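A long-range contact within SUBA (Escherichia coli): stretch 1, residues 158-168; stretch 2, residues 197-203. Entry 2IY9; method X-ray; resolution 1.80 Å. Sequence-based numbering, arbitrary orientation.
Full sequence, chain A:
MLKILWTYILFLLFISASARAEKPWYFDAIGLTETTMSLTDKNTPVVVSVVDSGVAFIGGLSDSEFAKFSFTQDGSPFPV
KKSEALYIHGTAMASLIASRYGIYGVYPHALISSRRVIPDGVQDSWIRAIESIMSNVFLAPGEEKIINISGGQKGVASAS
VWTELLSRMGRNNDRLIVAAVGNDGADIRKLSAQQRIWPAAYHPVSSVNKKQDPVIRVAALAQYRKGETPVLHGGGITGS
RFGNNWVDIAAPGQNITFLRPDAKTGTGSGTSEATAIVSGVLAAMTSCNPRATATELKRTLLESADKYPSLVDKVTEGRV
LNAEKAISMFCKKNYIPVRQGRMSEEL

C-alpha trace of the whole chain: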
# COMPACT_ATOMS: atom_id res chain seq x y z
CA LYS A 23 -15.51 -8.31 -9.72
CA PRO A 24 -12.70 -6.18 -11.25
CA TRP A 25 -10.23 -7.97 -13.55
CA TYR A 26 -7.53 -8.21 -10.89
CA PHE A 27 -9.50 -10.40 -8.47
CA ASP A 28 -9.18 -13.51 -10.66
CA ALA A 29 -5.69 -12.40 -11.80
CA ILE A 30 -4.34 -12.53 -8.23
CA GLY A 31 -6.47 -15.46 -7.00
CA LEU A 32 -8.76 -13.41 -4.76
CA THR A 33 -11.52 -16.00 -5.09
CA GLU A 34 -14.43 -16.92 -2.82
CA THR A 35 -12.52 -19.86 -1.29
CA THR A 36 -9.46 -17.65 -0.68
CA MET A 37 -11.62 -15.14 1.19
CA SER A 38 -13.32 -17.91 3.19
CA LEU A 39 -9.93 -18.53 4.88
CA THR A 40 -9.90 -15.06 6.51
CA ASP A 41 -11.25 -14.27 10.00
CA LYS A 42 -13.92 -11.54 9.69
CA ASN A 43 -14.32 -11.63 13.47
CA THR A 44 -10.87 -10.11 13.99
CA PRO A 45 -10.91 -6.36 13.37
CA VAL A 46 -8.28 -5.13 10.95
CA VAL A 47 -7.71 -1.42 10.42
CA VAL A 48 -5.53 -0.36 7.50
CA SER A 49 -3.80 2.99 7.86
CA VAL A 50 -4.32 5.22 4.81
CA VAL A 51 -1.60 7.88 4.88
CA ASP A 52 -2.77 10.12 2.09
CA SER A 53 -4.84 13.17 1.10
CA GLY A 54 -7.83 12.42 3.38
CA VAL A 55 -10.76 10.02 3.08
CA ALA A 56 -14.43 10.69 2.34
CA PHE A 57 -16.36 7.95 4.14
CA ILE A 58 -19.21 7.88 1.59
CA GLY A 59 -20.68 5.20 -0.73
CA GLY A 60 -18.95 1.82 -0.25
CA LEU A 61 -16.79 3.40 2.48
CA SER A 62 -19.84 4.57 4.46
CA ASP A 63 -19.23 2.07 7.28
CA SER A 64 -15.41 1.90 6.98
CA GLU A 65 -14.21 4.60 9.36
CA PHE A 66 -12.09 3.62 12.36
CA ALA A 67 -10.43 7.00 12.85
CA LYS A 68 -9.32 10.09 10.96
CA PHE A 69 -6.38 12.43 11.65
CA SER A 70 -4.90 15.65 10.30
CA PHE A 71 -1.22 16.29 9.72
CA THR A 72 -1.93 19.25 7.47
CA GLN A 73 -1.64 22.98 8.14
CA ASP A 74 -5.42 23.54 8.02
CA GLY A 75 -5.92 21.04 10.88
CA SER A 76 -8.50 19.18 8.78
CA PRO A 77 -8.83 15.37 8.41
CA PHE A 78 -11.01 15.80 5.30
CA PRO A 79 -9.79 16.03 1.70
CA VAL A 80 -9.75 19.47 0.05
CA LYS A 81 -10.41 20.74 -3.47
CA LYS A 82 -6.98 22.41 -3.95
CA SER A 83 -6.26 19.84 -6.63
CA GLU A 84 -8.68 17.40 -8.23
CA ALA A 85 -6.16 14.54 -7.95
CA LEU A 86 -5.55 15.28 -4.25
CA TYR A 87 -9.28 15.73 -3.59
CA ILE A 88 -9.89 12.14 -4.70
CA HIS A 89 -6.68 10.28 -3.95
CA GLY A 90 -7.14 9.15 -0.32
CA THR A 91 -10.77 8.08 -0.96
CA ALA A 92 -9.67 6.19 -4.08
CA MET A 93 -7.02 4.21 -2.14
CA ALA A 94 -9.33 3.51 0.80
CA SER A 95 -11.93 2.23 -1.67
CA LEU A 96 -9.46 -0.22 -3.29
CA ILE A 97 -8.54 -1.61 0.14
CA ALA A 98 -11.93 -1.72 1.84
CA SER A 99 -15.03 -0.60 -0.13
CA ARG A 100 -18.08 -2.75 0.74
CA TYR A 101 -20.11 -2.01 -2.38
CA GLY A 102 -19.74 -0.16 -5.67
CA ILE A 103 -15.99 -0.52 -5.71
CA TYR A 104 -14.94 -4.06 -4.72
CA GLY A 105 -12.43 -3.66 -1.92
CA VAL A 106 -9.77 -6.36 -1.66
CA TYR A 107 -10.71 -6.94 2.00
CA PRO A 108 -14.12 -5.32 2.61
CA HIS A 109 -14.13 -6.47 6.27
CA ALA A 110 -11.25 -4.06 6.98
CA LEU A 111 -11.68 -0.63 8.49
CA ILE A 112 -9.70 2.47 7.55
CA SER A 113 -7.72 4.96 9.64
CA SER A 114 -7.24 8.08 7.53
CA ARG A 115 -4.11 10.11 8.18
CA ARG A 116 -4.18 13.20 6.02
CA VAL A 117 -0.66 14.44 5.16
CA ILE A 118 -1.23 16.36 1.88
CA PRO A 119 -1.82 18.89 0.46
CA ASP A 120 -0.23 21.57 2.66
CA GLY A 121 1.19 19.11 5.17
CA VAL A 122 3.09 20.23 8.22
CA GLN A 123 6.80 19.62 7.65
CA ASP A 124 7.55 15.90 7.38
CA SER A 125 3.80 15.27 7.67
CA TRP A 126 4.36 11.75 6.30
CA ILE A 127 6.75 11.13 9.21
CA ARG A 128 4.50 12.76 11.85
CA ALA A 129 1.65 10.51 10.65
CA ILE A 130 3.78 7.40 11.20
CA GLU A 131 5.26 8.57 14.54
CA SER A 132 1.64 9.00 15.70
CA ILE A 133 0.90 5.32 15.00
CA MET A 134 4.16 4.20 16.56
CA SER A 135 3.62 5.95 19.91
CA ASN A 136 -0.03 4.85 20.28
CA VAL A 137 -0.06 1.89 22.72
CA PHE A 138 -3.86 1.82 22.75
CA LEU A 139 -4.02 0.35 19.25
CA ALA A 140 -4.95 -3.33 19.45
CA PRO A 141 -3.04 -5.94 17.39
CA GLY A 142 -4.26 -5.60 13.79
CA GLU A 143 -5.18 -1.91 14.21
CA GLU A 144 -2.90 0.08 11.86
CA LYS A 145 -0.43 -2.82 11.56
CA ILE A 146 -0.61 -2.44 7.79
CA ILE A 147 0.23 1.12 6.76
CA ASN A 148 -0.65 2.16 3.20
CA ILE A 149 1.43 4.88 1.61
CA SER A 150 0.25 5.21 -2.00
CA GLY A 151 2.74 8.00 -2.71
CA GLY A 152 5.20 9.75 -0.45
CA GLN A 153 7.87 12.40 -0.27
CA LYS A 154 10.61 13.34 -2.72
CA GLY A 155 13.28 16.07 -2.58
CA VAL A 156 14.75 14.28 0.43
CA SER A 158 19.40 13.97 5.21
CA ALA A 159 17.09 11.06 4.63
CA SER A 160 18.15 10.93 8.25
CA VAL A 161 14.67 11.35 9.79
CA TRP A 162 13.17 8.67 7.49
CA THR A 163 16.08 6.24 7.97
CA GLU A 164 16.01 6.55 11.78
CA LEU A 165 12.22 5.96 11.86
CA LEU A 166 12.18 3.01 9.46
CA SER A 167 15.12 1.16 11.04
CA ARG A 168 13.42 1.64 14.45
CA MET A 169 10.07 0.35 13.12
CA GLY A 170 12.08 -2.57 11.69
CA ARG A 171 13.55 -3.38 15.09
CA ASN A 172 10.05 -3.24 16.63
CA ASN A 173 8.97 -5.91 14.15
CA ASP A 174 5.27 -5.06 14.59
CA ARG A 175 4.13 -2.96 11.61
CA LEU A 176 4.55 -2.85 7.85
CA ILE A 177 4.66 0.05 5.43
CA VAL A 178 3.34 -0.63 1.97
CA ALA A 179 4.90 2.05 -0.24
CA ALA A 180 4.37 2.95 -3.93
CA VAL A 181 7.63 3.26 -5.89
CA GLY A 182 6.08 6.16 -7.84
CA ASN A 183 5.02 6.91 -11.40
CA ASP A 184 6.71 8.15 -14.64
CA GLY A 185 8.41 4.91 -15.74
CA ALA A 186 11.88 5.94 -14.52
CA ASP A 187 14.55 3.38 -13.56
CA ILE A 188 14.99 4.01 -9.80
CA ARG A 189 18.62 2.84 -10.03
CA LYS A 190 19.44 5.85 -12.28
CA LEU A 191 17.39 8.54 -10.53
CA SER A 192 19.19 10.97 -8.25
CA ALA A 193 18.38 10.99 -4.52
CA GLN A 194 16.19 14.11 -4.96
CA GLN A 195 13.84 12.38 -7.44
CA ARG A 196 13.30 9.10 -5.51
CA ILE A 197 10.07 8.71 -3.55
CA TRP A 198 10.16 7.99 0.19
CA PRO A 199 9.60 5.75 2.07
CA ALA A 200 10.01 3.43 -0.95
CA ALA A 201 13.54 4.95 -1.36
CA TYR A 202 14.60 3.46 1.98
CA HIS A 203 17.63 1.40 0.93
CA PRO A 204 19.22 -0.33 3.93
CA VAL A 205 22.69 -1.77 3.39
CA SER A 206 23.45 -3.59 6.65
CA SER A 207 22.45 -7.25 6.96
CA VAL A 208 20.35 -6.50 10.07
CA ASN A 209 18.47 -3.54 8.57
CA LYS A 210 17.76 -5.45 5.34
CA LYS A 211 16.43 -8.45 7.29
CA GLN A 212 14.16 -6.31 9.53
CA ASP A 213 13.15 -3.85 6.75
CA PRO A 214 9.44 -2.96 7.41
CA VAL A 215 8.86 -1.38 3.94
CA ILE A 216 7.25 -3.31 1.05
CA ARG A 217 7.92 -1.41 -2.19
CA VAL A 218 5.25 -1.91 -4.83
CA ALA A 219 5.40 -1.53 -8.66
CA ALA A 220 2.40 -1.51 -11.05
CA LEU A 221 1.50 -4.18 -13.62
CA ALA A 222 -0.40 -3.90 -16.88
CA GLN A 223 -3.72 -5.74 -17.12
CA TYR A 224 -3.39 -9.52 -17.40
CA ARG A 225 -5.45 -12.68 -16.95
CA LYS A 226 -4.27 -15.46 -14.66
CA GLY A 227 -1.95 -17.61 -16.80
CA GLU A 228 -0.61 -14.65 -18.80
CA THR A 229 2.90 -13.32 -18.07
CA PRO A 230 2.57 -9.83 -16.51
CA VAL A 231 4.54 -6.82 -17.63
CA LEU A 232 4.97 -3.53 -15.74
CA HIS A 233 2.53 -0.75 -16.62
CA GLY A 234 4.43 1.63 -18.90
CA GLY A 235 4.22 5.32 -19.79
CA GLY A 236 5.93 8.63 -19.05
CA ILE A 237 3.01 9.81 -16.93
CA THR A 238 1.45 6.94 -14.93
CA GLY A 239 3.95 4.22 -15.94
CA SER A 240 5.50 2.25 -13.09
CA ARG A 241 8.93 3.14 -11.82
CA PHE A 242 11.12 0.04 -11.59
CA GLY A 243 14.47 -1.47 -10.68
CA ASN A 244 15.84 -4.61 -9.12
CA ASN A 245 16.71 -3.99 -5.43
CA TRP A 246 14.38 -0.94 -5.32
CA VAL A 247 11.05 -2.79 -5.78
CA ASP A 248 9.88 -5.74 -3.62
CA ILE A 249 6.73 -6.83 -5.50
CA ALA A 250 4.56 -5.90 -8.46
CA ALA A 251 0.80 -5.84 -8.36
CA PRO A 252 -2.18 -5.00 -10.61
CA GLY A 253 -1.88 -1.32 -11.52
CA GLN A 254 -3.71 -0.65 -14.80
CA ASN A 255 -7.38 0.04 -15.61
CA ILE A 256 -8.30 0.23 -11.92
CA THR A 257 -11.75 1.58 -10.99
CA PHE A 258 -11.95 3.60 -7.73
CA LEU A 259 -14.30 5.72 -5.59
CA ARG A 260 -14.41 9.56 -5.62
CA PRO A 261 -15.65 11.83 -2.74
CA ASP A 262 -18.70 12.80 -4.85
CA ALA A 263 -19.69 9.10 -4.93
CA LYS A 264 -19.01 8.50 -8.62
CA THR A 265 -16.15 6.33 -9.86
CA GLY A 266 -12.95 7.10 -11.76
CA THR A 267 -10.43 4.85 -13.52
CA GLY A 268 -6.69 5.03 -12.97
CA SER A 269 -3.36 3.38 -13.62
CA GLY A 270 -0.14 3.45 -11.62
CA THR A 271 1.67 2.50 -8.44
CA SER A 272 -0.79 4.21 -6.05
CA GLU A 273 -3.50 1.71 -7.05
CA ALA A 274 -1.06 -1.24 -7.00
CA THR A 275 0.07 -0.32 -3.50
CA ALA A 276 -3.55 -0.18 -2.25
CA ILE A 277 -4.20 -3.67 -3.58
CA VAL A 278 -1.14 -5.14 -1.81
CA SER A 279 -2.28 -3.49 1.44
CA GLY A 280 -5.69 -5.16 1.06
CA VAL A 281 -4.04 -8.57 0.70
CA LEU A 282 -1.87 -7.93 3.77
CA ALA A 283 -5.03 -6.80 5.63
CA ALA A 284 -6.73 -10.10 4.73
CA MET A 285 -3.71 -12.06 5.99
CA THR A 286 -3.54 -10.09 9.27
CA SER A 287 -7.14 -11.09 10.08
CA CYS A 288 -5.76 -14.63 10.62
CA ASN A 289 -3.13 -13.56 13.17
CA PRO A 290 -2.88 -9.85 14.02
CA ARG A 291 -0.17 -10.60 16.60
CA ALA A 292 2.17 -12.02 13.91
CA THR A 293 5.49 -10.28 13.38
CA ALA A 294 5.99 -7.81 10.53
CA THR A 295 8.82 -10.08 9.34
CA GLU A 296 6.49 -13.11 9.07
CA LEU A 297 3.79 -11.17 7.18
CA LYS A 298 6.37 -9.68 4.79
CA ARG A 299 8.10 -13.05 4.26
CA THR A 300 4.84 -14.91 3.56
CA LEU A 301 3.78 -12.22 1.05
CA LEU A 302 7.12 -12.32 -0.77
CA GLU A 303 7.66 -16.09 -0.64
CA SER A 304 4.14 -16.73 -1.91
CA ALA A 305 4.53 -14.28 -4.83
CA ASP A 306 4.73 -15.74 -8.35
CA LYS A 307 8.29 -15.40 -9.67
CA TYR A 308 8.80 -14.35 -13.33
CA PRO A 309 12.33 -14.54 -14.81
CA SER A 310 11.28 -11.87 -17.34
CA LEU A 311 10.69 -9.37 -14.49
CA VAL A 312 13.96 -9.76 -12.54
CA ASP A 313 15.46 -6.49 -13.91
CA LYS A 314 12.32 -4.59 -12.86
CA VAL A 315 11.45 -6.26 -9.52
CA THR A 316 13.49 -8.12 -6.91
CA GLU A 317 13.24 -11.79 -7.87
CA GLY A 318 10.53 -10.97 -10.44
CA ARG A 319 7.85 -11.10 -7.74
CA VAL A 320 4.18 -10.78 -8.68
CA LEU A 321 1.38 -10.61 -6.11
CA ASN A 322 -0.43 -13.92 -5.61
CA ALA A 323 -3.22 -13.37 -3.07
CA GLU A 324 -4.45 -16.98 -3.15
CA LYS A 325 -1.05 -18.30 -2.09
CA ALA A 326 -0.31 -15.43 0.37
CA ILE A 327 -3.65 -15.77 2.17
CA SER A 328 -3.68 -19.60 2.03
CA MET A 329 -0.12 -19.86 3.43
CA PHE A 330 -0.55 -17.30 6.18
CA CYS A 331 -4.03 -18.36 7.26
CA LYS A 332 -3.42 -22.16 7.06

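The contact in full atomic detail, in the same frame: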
# COMPACT_ATOMS: atom_id res chain seq x y z
N SER A 158 20.35 13.87 4.11
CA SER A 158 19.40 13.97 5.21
C SER A 158 18.08 13.27 4.89
O SER A 158 17.01 13.87 4.94
CB SER A 158 19.17 15.43 5.63
OG SER A 158 18.12 15.54 6.57
N ALA A 159 18.19 12.00 4.54
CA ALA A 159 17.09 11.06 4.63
C ALA A 159 17.14 10.52 6.05
O ALA A 159 16.59 9.45 6.36
CB ALA A 159 17.29 9.95 3.64
N SER A 160 17.81 11.29 6.90
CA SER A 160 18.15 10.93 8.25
C SER A 160 16.93 10.68 9.12
O SER A 160 16.94 9.74 9.91
CB SER A 160 19.01 12.02 8.87
OG SER A 160 20.09 11.44 9.58
N VAL A 161 15.90 11.51 8.99
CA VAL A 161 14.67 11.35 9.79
C VAL A 161 13.91 10.09 9.35
O VAL A 161 13.46 9.32 10.20
CB VAL A 161 13.75 12.60 9.76
CG1 VAL A 161 12.51 12.39 10.64
CG2 VAL A 161 14.50 13.84 10.24
N TRP A 162 13.79 9.88 8.04
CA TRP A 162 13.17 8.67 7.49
C TRP A 162 13.94 7.40 7.88
O TRP A 162 13.34 6.41 8.32
CB TRP A 162 13.10 8.74 5.96
CG TRP A 162 11.85 9.34 5.37
CD1 TRP A 162 11.77 10.42 4.54
CD2 TRP A 162 10.50 8.86 5.52
NE1 TRP A 162 10.47 10.66 4.18
CE2 TRP A 162 9.67 9.72 4.76
CE3 TRP A 162 9.92 7.81 6.23
CZ2 TRP A 162 8.28 9.55 4.70
CZ3 TRP A 162 8.54 7.64 6.16
CH2 TRP A 162 7.74 8.50 5.40
N THR A 163 15.25 7.42 7.72
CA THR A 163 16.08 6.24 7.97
C THR A 163 16.08 5.84 9.45
O THR A 163 16.02 4.66 9.78
CB THR A 163 17.50 6.46 7.40
OG1 THR A 163 17.44 6.42 5.97
CG2 THR A 163 18.45 5.39 7.87
N GLU A 164 16.12 6.83 10.34
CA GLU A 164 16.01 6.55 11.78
C GLU A 164 14.66 5.87 12.09
O GLU A 164 14.61 4.84 12.78
CB GLU A 164 16.18 7.84 12.59
CG GLU A 164 16.41 7.61 14.10
CD GLU A 164 15.14 7.26 14.87
OE1 GLU A 164 14.06 7.82 14.54
OE2 GLU A 164 15.21 6.42 15.80
N LEU A 165 13.58 6.45 11.57
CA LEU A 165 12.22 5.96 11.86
C LEU A 165 12.00 4.55 11.33
O LEU A 165 11.45 3.69 12.02
CB LEU A 165 11.16 6.91 11.28
CG LEU A 165 9.72 6.49 11.60
CD1 LEU A 165 8.83 7.66 11.88
CD2 LEU A 165 9.14 5.62 10.47
N LEU A 166 12.43 4.30 10.09
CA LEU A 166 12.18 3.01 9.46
C LEU A 166 13.02 1.89 10.08
O LEU A 166 12.53 0.78 10.27
CB LEU A 166 12.38 3.10 7.95
CG LEU A 166 11.40 4.07 7.26
CD1 LEU A 166 11.85 4.37 5.85
CD2 LEU A 166 9.97 3.54 7.24
N SER A 167 14.28 2.18 10.40
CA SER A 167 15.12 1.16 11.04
C SER A 167 14.59 0.83 12.44
O SER A 167 14.60 -0.33 12.85
CB SER A 167 16.60 1.55 11.08
OG SER A 167 16.78 2.74 11.84
N ARG A 168 14.09 1.85 13.15
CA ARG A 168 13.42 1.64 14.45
C ARG A 168 12.14 0.81 14.32
O ARG A 168 11.95 -0.16 15.07
CB ARG A 168 13.11 2.99 15.12
CG ARG A 168 12.58 2.90 16.56
CD ARG A 168 12.79 4.22 17.32
NE ARG A 168 11.78 5.25 17.05
CZ ARG A 168 11.81 6.08 16.02
NH1 ARG A 168 12.77 5.99 15.13
NH2 ARG A 168 10.87 7.00 15.87
N ILE A 197 11.20 8.52 -4.47
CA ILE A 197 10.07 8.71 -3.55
C ILE A 197 10.26 7.89 -2.27
O ILE A 197 10.57 6.70 -2.32
CB ILE A 197 8.72 8.37 -4.24
CG1 ILE A 197 8.52 9.29 -5.45
CG2 ILE A 197 7.57 8.53 -3.27
CD1 ILE A 197 7.70 8.70 -6.54
N TRP A 198 10.07 8.57 -1.14
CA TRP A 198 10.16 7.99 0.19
C TRP A 198 8.75 7.71 0.73
O TRP A 198 7.84 8.48 0.44
CB TRP A 198 10.91 8.96 1.13
CG TRP A 198 12.40 8.94 0.88
CD1 TRP A 198 13.08 9.62 -0.09
CD2 TRP A 198 13.38 8.19 1.61
NE1 TRP A 198 14.43 9.34 -0.01
CE2 TRP A 198 14.64 8.46 1.02
CE3 TRP A 198 13.33 7.31 2.71
CZ2 TRP A 198 15.83 7.88 1.49
CZ3 TRP A 198 14.50 6.75 3.18
CH2 TRP A 198 15.74 7.02 2.56
N PRO A 199 8.57 6.64 1.54
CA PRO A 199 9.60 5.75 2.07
C PRO A 199 10.05 4.60 1.17
O PRO A 199 10.88 3.81 1.59
CB PRO A 199 8.94 5.16 3.33
CG PRO A 199 7.47 5.19 3.03
CD PRO A 199 7.22 6.27 2.02
N ALA A 200 9.53 4.49 -0.06
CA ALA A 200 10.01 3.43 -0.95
C ALA A 200 11.55 3.51 -1.15
O ALA A 200 12.21 2.48 -1.29
CB ALA A 200 9.29 3.46 -2.30
N ALA A 201 12.10 4.72 -1.12
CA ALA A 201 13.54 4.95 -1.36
C ALA A 201 14.45 4.46 -0.23
O ALA A 201 15.68 4.43 -0.40
CB ALA A 201 13.79 6.42 -1.63
N TYR A 202 13.86 4.08 0.90
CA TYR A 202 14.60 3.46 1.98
C TYR A 202 15.40 2.30 1.39
O TYR A 202 14.84 1.42 0.71
CB TYR A 202 13.66 2.98 3.09
CG TYR A 202 14.35 2.36 4.30
CD1 TYR A 202 15.38 3.03 4.97
CD2 TYR A 202 13.94 1.12 4.80
CE1 TYR A 202 16.01 2.47 6.09
CE2 TYR A 202 14.55 0.55 5.91
CZ TYR A 202 15.59 1.23 6.54
OH TYR A 202 16.20 0.67 7.64
N HIS A 203 16.71 2.33 1.61
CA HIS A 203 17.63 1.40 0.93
C HIS A 203 18.70 0.88 1.88
O HIS A 203 19.89 1.16 1.70
CB HIS A 203 18.27 2.11 -0.27
CG HIS A 203 18.81 1.18 -1.31
ND1 HIS A 203 18.01 0.35 -2.06
CD2 HIS A 203 20.08 0.98 -1.75
CE1 HIS A 203 18.76 -0.34 -2.90
NE2 HIS A 203 20.02 0.02 -2.73

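One side of a helix packs against an irregular segment mainly through aromatic and aliphatic side chains, with no hydrogen bond or salt bridge crossing between the stretches and 431 Å² of surface buried, both sides summed. The helix starts at Ser-160 and runs on beyond Arg-168; Ala-159 is its N-cap. Together they present Ala-159, Trp-162, Thr-163, Leu-166 and Ser-167, a three-and-four spacing that brings successive turns onto the same side; the CA-to-CB bonds of Ser-160 and Glu-164 point away. The partner supplies Trp-198, Pro-199 and Tyr-202. A cis peptide bond precedes Pro-199, and a type I turn runs from Pro-199 to Tyr-202, with Tyr-202 N hydrogen-bonded to Pro-199 O at 3.1 Å; the CA-to-CB bonds of both residues point toward the helix, and that of Ala-200 points away.

Trp-162 offers one ring face to two aliphatic groups. Trp-198 CB lies 3.8 Å from the centroid of its five-membered ring, and Pro-199 CB lies 4.1 Å from that of its six-membered ring, so a single flat indole covers two consecutive residues. The five-membered rings of Trp-162 and Trp-198 are near parallel, at 20°, but slid apart with centroids 5.1 Å from each other; they barely overlap, and the CH-pi contacts describe the packing better than a stack would. The Trp-198 indole reaches along the start of the helix, where Trp-162 CB approaches Trp-198 CE3 at 3.6 Å and Ala-159 CB comes within 3.3 Å of Trp-198 CZ2. The short methyl of Ala-159 suits this tight approach.

One turn further on, Leu-166 fills the space beside Pro-199 and Tyr-202. Its CB sits almost centrally over one face of the phenol ring, 3.8 Å from the centroid and 7° off the normal. With chi1 in m and chi2 in t, Leu-166 CD1 reaches Tyr-202 CG at 3.6 Å and Pro-199 CB at 3.9 Å, and meets the edge of the Trp-198 ring, 4.5 Å from Trp-198 CZ3. A branched aliphatic chain is well suited to such a pocket between rings.

The polar helix residues contribute packing rather than cross-stretch bonds. Thr-163 OG1 lies 3.9 Å from Trp-198 CH2 and 4.1 Å from Tyr-202 CD1, while donating a weak hydrogen bond to Ala-159 O at 3.2 Å. Ser-167 CB is 3.6 Å from Tyr-202 OH, a close packing contact at the far end of the ring. Trp-162, Leu-166, Trp-198, Pro-199 and Tyr-202 are all buried, whereas Ala-159, Thr-163 and Ser-167 remain partly exposed.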